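Local coordinates for putative branched-chain amino acid transport system substrate-binding protein (Rhodopseudomonas palustris, PDB 3TX6), which probably binds aromatic acids related to lignin-derived p-coumaric acid, as the periplasmic solute-binding component of an ABC transporter, at residues M115-I119 against P120-K124; D149-F152 against N153-K156; S77-P80 against P81-V85. All coordinates share one frame; numbering follows the deposited sequence. Where two conformers were deposited one is given.

Contact 1: residues M115-I119 against P120-K124; sequences MPQPI and PIMGK. With ENO (3-(4-hydroxy-phenyl)pyruvic acid), chain D.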
loop_
_atom_site.group_PDB
_atom_site.type_symbol
_atom_site.label_atom_id
_atom_site.label_comp_id
_atom_site.label_asym_id
_atom_site.label_seq_id
_atom_site.Cartn_x
_atom_site.Cartn_y
_atom_site.Cartn_z
HETATM N N MSE A 115 0.955 0.299 -6.755
HETATM C CA MSE A 115 0.469 -1.016 -6.360
HETATM C C MSE A 115 -0.595 -0.963 -5.265
HETATM O O MSE A 115 -1.569 -1.706 -5.328
HETATM C CB MSE A 115 1.644 -1.912 -5.991
HETATM C CG MSE A 115 2.663 -1.978 -7.134
HETATM SE SE MSE A 115 1.888 -2.462 -8.908
HETATM C CE MSE A 115 1.483 -4.278 -8.368
ATOM N N PRO A 116 -0.421 -0.138 -4.218
ATOM C CA PRO A 116 -1.467 -0.121 -3.165
ATOM C C PRO A 116 -2.827 0.309 -3.683
ATOM O O PRO A 116 -2.929 1.102 -4.621
ATOM C CB PRO A 116 -0.928 0.866 -2.133
ATOM C CG PRO A 116 0.549 0.830 -2.349
ATOM C CD PRO A 116 0.677 0.757 -3.865
ATOM N N GLN A 117 -3.877 -0.233 -3.067
ATOM C CA GLN A 117 -5.198 0.165 -3.380
ATOM C C GLN A 117 -5.382 1.682 -3.162
ATOM O O GLN A 117 -4.923 2.227 -2.170
ATOM C CB GLN A 117 -6.206 -0.582 -2.514
ATOM C CG GLN A 117 -6.241 -2.093 -2.773
ATOM C CD GLN A 117 -5.126 -2.884 -2.105
ATOM O OE1 GLN A 117 -4.328 -2.325 -1.357
ATOM N NE2 GLN A 117 -5.096 -4.212 -2.346
ATOM N N PRO A 118 -6.063 2.359 -4.113
ATOM C CA PRO A 118 -6.353 3.771 -3.934
ATOM C C PRO A 118 -7.272 4.005 -2.779
ATOM O O PRO A 118 -8.128 3.161 -2.459
ATOM C CB PRO A 118 -6.970 4.180 -5.271
ATOM C CG PRO A 118 -7.582 2.954 -5.814
ATOM C CD PRO A 118 -6.687 1.820 -5.332
ATOM N N ILE A 119 -7.057 5.105 -2.087
ATOM C CA ILE A 119 -7.857 5.410 -0.918
ATOM C C ILE A 119 -9.371 5.289 -1.150
ATOM O O ILE A 119 -10.020 4.712 -0.303
ATOM C CB ILE A 119 -7.461 6.759 -0.303
ATOM C CG1 ILE A 119 -6.281 6.617 0.670
ATOM C CG2 ILE A 119 -8.617 7.436 0.458
ATOM C CD1 ILE A 119 -5.035 6.045 0.067
ATOM N N PRO A 120 -9.922 5.758 -2.301
ATOM C CA PRO A 120 -11.397 5.664 -2.421
ATOM C C PRO A 120 -11.932 4.254 -2.455
ATOM O O PRO A 120 -13.051 4.043 -1.996
ATOM C CB PRO A 120 -11.711 6.471 -3.686
ATOM C CG PRO A 120 -10.615 7.507 -3.674
ATOM C CD PRO A 120 -9.378 6.748 -3.237
ATOM N N ILE A 121 -11.167 3.288 -2.958
ATOM C CA ILE A 121 -11.620 1.911 -2.950
ATOM C C ILE A 121 -11.677 1.402 -1.509
ATOM O O ILE A 121 -12.635 0.731 -1.099
ATOM C CB ILE A 121 -10.765 1.006 -3.883
ATOM C CG1 ILE A 121 -11.007 1.330 -5.385
ATOM C CG2 ILE A 121 -10.927 -0.473 -3.537
ATOM C CD1 ILE A 121 -10.170 0.498 -6.383
HETATM N N MSE A 122 -10.692 1.774 -0.706
HETATM C CA MSE A 122 -10.633 1.336 0.679
HETATM C C MSE A 122 -11.642 2.061 1.544
HETATM O O MSE A 122 -12.308 1.447 2.391
HETATM C CB MSE A 122 -9.165 1.405 1.176
HETATM C CG MSE A 122 -8.202 0.564 0.292
HETATM SE SE MSE A 122 -8.872 -1.183 -0.129
HETATM C CE MSE A 122 -7.440 -2.318 0.577
ATOM N N GLY A 123 -11.791 3.363 1.332
ATOM C CA GLY A 123 -12.825 4.083 2.018
ATOM C C GLY A 123 -14.213 3.485 1.770
ATOM O O GLY A 123 -14.987 3.231 2.725
ATOM N N LYS A 124 -14.539 3.185 0.508
ATOM C CA LYS A 124 -15.885 2.678 0.191
ATOM C C LYS A 124 -16.204 1.414 0.958
ATOM O O LYS A 124 -17.325 1.285 1.465
ATOM C CB LYS A 124 -16.026 2.427 -1.311
ATOM C CG LYS A 124 -17.447 2.059 -1.764
ATOM C CD LYS A 124 -17.555 1.993 -3.307
ATOM C CE LYS A 124 -18.954 1.585 -3.796
ATOM N NZ LYS A 124 -19.113 1.568 -5.296
HETATM O O4 ENO D . 1.262 5.239 2.494
HETATM C C9 ENO D . 1.309 1.830 2.602
HETATM C C8 ENO D . 0.819 0.810 1.813
HETATM C C7 ENO D . -0.555 0.529 1.765
HETATM C C6 ENO D . -1.419 1.360 2.451
HETATM C C5 ENO D . -0.939 2.381 3.266
HETATM C C4 ENO D . 0.441 2.641 3.341
HETATM O O3 ENO D . -0.995 -0.494 0.934
HETATM C C3 ENO D . 0.981 3.694 4.267
HETATM C C2 ENO D . 1.291 5.034 3.719
HETATM C C1 ENO D . 1.749 6.048 4.659
HETATM O O2 ENO D . 2.066 7.164 4.198
HETATM O O1 ENO D . 1.816 5.803 5.900
#
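Pro118 O and Ile119 O receive the first N-H groups of the helix that starts where residues 115-119 run into 120-124. Pro118 is the N-cap residue. Pro118 O takes two weak bonds, from Ile121 N at 3.1 Å and from Met122 N at 3.4 Å. The next i to i+4 bond is better formed: Gly123 N is 2.8 Å from Ile119 O, with an N-H...O angle of 175°. Met122, a selenomethionine, folds back over Gln117. Its chain bends at chi2 (-45°) and again at chi3, which brings Met122 SE to 3.6 Å from Gln117 CB and the methyl Met122 CE to 3.6 Å from Gln117 CG. CE also lies beside the amide carbon of Gln117. The Gln117 side chain is itself bent, at chi2 (80°), and its amide turns to other partners: NE2 bonds to Ser347 O and OE1 to Gln282 NE2. With an alanine here the amide is gone; Ser347 O would probably lose this donor, Gln282 NE2 one of its acceptors, and the Met122 methyl part of its support. Next to this pair, Pro118 CG meets Ile121 CD1 at 3.6 Å, an apolar contact at the helix start. At the other end Pro116 CB comes within 3.4 Å of O3, the phenolic oxygen of the bound 3-(4-hydroxy-phenyl)pyruvic acid. The segment leaves strand 112-114, an edge strand of the six-stranded sheet, and enters helix 119-130. Helix 282-304 touches its first half, and helix 146-161 packs on Ile119 and Pro120.

Contact 2: residues D149-F152 against N153-K156; sequences DLWF and NDLK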
loop_
_atom_site.group_PDB
_atom_site.type_symbol
_atom_site.label_atom_id
_atom_site.label_comp_id
_atom_site.label_asym_id
_atom_site.label_seq_id
_atom_site.Cartn_x
_atom_site.Cartn_y
_atom_site.Cartn_z
ATOM N N ASP A 149 -4.452 13.437 4.809
ATOM C CA ASP A 149 -5.319 14.279 4.010
ATOM C C ASP A 149 -6.100 13.466 2.995
ATOM O O ASP A 149 -7.320 13.666 2.833
ATOM C CB ASP A 149 -4.486 15.323 3.228
ATOM C CG ASP A 149 -3.874 16.423 4.126
ATOM O OD1 ASP A 149 -4.255 16.537 5.316
ATOM O OD2 ASP A 149 -2.984 17.173 3.639
ATOM N N LEU A 150 -5.433 12.567 2.280
ATOM C CA LEU A 150 -6.171 11.775 1.284
ATOM C C LEU A 150 -7.338 11.048 1.985
ATOM O O LEU A 150 -8.452 10.984 1.477
ATOM C CB LEU A 150 -5.315 10.724 0.627
ATOM C CG LEU A 150 -4.309 11.172 -0.410
ATOM C CD1 LEU A 150 -3.250 10.085 -0.631
ATOM C CD2 LEU A 150 -5.051 11.513 -1.696
ATOM N N TRP A 151 -7.084 10.518 3.165
ATOM C CA TRP A 151 -8.117 9.743 3.899
ATOM C C TRP A 151 -9.209 10.612 4.425
ATOM O O TRP A 151 -10.405 10.294 4.274
ATOM C CB TRP A 151 -7.460 8.944 5.008
ATOM C CG TRP A 151 -7.087 7.561 4.526
ATOM C CD1 TRP A 151 -5.825 7.025 4.299
ATOM C CD2 TRP A 151 -8.029 6.512 4.249
ATOM N NE1 TRP A 151 -5.930 5.737 3.886
ATOM C CE2 TRP A 151 -7.269 5.378 3.798
ATOM C CE3 TRP A 151 -9.425 6.423 4.287
ATOM C CZ2 TRP A 151 -7.875 4.169 3.484
ATOM C CZ3 TRP A 151 -10.001 5.208 3.965
ATOM C CH2 TRP A 151 -9.250 4.116 3.560
ATOM N N PHE A 152 -8.826 11.729 5.032
ATOM C CA PHE A 152 -9.852 12.674 5.481
ATOM C C PHE A 152 -10.694 13.189 4.329
ATOM O O PHE A 152 -11.905 13.246 4.456
ATOM C CB PHE A 152 -9.302 13.843 6.287
ATOM C CG PHE A 152 -10.374 14.744 6.807
ATOM C CD1 PHE A 152 -11.278 14.289 7.767
ATOM C CD2 PHE A 152 -10.494 16.028 6.332
ATOM C CE1 PHE A 152 -12.287 15.105 8.227
ATOM C CE2 PHE A 152 -11.491 16.856 6.803
ATOM C CZ PHE A 152 -12.382 16.395 7.753
ATOM N N ASN A 153 -10.069 13.587 3.235
ATOM C CA ASN A 153 -10.823 14.118 2.128
ATOM C C ASN A 153 -11.818 13.101 1.577
ATOM O O ASN A 153 -12.940 13.464 1.173
ATOM C CB ASN A 153 -9.899 14.576 1.018
ATOM C CG ASN A 153 -9.080 15.778 1.390
ATOM O OD1 ASN A 153 -9.349 16.461 2.381
ATOM N ND2 ASN A 153 -8.083 16.064 0.557
ATOM N N ASP A 154 -11.410 11.841 1.571
ATOM C CA ASP A 154 -12.277 10.774 1.104
ATOM C C ASP A 154 -13.463 10.576 2.074
ATOM O O ASP A 154 -14.612 10.365 1.630
ATOM C CB ASP A 154 -11.483 9.461 0.935
ATOM C CG ASP A 154 -12.341 8.326 0.394
ATOM O OD1 ASP A 154 -12.704 8.421 -0.793
ATOM O OD2 ASP A 154 -12.687 7.370 1.166
ATOM N N LEU A 155 -13.207 10.639 3.382
ATOM C CA LEU A 155 -14.294 10.523 4.359
ATOM C C LEU A 155 -15.316 11.645 4.144
ATOM O O LEU A 155 -16.526 11.424 4.202
ATOM C CB LEU A 155 -13.746 10.576 5.784
ATOM C CG LEU A 155 -14.703 10.476 6.963
ATOM C CD1 LEU A 155 -15.458 9.165 7.016
ATOM C CD2 LEU A 155 -13.965 10.731 8.294
ATOM N N LYS A 156 -14.824 12.836 3.838
ATOM C CA LYS A 156 -15.672 14.002 3.707
ATOM C C LYS A 156 -16.449 13.888 2.396
ATOM O O LYS A 156 -17.651 14.140 2.372
ATOM C CB LYS A 156 -14.794 15.243 3.679
ATOM C CG LYS A 156 -15.369 16.529 4.237
ATOM C CD LYS A 156 -14.214 17.515 4.448
ATOM C CE LYS A 156 -13.656 18.046 3.125
ATOM N NZ LYS A 156 -12.176 18.237 3.047
HETATM O O HOH W 1 -7.467 17.189 4.344
#
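The carbonyls of Asp149 to Phe152 accept the N-H groups of Asn153 to Lys156 in four consecutive i to i+4 bonds, the regular pattern of an alpha helix. The shortest runs from Asn153 N to Asp149 O at 2.8 Å, and the longest from Asp154 N to Leu150 O at 3.1 Å. Phe152 and Lys156, one turn apart, carry the closest side-chain contact. Phe152 CG stands anti to the backbone N (chi1 -176°), which brings the ring up to the Lys156 chain. There Phe152 CE2 is 3.7 Å from Lys156 CD, so the ring meets the aliphatic part of the lysine. The lysine chain bends at chi3 (71°), and Lys156 NZ comes round to Asn153 OD1 in a weak bond of 3.4 Å. Asn153 OD1 also accepts a firmer bond from a water at 2.8 Å. This water donates weakly to Asp149 OD1 as well, 3.4 Å away, and so bridges two side chains one turn apart. Leu155 CD2 approaches Phe152 CD1 more loosely, at 4.5 Å. The chemistry divides around the helix. The apolar side closes the beta-alpha-beta unit: Leu155 packs on Val138 and Tyr140 of strand 137-143 and on Ile166 of strand 165-172. On the polar side Asp149 forms a salt bridge to Arg171, and the water, Asn153 and Lys156 continue a polar chain beside it. The buried carboxylate of Asp154 is held at both oxygens, OD1 by Gln158 and OD2 by Tyr127. A negative charge here would probably be stabilised by hydrogen bonds from these two neutral groups, which also restrict its rotation.

Contact 3: residues S77-P80 against P81-V85; sequences SVTP and PTVAV. With ENO (3-(4-hydroxy-phenyl)pyruvic acid), chain D.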
loop_
_atom_site.group_PDB
_atom_site.type_symbol
_atom_site.label_atom_id
_atom_site.label_comp_id
_atom_site.label_asym_id
_atom_site.label_seq_id
_atom_site.Cartn_x
_atom_site.Cartn_y
_atom_site.Cartn_z
ATOM N N SER A 77 7.906 3.069 0.967
ATOM C CA SER A 77 6.995 2.325 1.836
ATOM C C SER A 77 5.825 3.166 2.378
ATOM O O SER A 77 4.813 2.639 2.831
ATOM C CB SER A 77 7.773 1.734 3.025
ATOM O OG SER A 77 8.794 0.841 2.566
ATOM N N VAL A 78 6.039 4.470 2.437
ATOM C CA VAL A 78 5.076 5.418 2.992
ATOM C C VAL A 78 4.996 6.601 2.025
ATOM O O VAL A 78 5.848 6.739 1.134
ATOM C CB VAL A 78 5.374 5.816 4.454
ATOM C CG1 VAL A 78 5.079 4.652 5.400
ATOM C CG2 VAL A 78 6.815 6.339 4.595
ATOM N N THR A 79 3.930 7.393 2.163
ATOM C CA THR A 79 3.612 8.392 1.137
ATOM C C THR A 79 4.665 9.476 0.919
ATOM O O THR A 79 5.004 9.727 -0.238
ATOM C CB THR A 79 2.197 8.986 1.339
ATOM O OG1 THR A 79 1.253 7.906 1.268
ATOM C CG2 THR A 79 1.884 10.047 0.296
ATOM N N PRO A 80 5.210 10.095 1.977
ATOM C CA PRO A 80 6.127 11.220 1.705
ATOM C C PRO A 80 7.361 10.842 0.841
ATOM O O PRO A 80 7.641 11.521 -0.144
ATOM C CB PRO A 80 6.485 11.738 3.121
ATOM C CG PRO A 80 5.236 11.412 3.901
ATOM C CD PRO A 80 4.877 10.030 3.398
ATOM N N PRO A 81 8.062 9.760 1.167
ATOM C CA PRO A 81 9.192 9.413 0.278
ATOM C C PRO A 81 8.727 8.923 -1.126
ATOM O O PRO A 81 9.491 8.976 -2.097
ATOM C CB PRO A 81 9.906 8.313 1.050
ATOM C CG PRO A 81 8.885 7.742 1.961
ATOM C CD PRO A 81 8.011 8.912 2.348
ATOM N N THR A 82 7.508 8.374 -1.225
ATOM C CA THR A 82 6.975 7.863 -2.493
ATOM C C THR A 82 6.705 9.031 -3.448
ATOM O O THR A 82 6.994 8.945 -4.671
ATOM C CB THR A 82 5.707 7.027 -2.266
ATOM O OG1 THR A 82 6.041 5.916 -1.451
ATOM C CG2 THR A 82 5.100 6.481 -3.575
ATOM N N VAL A 83 6.201 10.143 -2.907
ATOM C CA VAL A 83 6.074 11.367 -3.691
ATOM C C VAL A 83 7.437 11.794 -4.257
ATOM O O VAL A 83 7.557 12.110 -5.453
ATOM C CB VAL A 83 5.383 12.482 -2.896
ATOM C CG1 VAL A 83 5.514 13.833 -3.612
ATOM C CG2 VAL A 83 3.889 12.128 -2.642
ATOM N N ALA A 84 8.458 11.735 -3.421
ATOM C CA ALA A 84 9.815 12.055 -3.829
ATOM C C ALA A 84 10.324 11.165 -4.964
ATOM O O ALA A 84 10.944 11.669 -5.926
ATOM C CB ALA A 84 10.776 12.011 -2.641
ATOM N N VAL A 85 10.102 9.859 -4.859
ATOM C CA VAL A 85 10.515 8.954 -5.900
ATOM C C VAL A 85 9.814 9.293 -7.203
ATOM O O VAL A 85 10.427 9.297 -8.255
ATOM C CB VAL A 85 10.274 7.491 -5.494
ATOM C CG1 VAL A 85 10.607 6.546 -6.654
ATOM C CG2 VAL A 85 11.106 7.112 -4.243
HETATM O O4 ENO D . 1.262 5.239 2.494
HETATM C C9 ENO D . 1.309 1.830 2.602
HETATM C C8 ENO D . 0.819 0.810 1.813
HETATM C C7 ENO D . -0.555 0.529 1.765
HETATM C C6 ENO D . -1.419 1.360 2.451
HETATM C C5 ENO D . -0.939 2.381 3.266
HETATM C C4 ENO D . 0.441 2.641 3.341
HETATM O O3 ENO D . -0.995 -0.494 0.934
HETATM C C3 ENO D . 0.981 3.694 4.267
HETATM C C2 ENO D . 1.291 5.034 3.719
HETATM C C1 ENO D . 1.749 6.048 4.659
HETATM O O2 ENO D . 2.066 7.164 4.198
HETATM O O1 ENO D . 1.816 5.803 5.900
#
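Thr82 turns its hydroxyl back to Val78 because OG1 sits beside the backbone N (chi1 -61°). In Val78 a chi1 of -71° sets CG1 anti to the carbonyl carbon and leaves CG2 between the backbone N and the carbonyl carbon, against Pro81. The site is the start of helix 79-92 in the beta-alpha-beta unit with strands 72-75 and 96-98, part of a periplasmic binding protein fold. Val78 is the N-cap residue. Val78 O accepts the hydroxyl Thr82 OG1 at 2.7 Å and, weakly, Thr82 N. OG1 in turn accepts from Ser76 N, so this hydroxyl is used as donor and acceptor and ties the first turn to Ser76, in the loop after strand 72-75. The next helical bond, Val83 N to Thr79 O, is 3.0 Å long. Val78 CG2 lies 3.6 Å from Pro81 CD, and Pro80 and Pro81 stand side by side. Neither proline has an N-H to give, which suits the first turn, where such donors would find no helical acceptor. Thr79 CG2 and Val83 CG2 meet loosely. The N-H of Thr79 points at the bound 3-(4-hydroxy-phenyl)pyruvic acid and donates to its carboxylate oxygen O2, with an N-H...O angle of 170°. The positive end of the helix would probably favour the carboxylate there. Arg174 also bonds to the ligand, and Val78 and Pro80 touch that arginine. The hydroxyl of Thr79 has Pro101 O as its strongest partner and lies near the keto oxygen of the ligand as well. Val78 closes one flank of the acid group: its CG1 is 3.5 Å from O1 of the carboxylate.

All three contacts lie on, or lead into, helices near the ligand. Contact 3 is the most buried; contacts 1 and 2 are partly buried and reach the surface. Contacts 1 and 3 are helix starts, each with a proline-rich first turn, and touch opposite ends of the ligand: contact 1 meets the phenol, contact 3 chiefly the acid end. Their centres are about 17 Å apart. Contact 2 is a mid-helix turn, richer in charge and water. It packs directly on contact 1, with Ile119 CG1 3.4 Å from Trp151 NE1. Contacts 2 and 3 do not touch; their nearest atoms are about 5 Å apart.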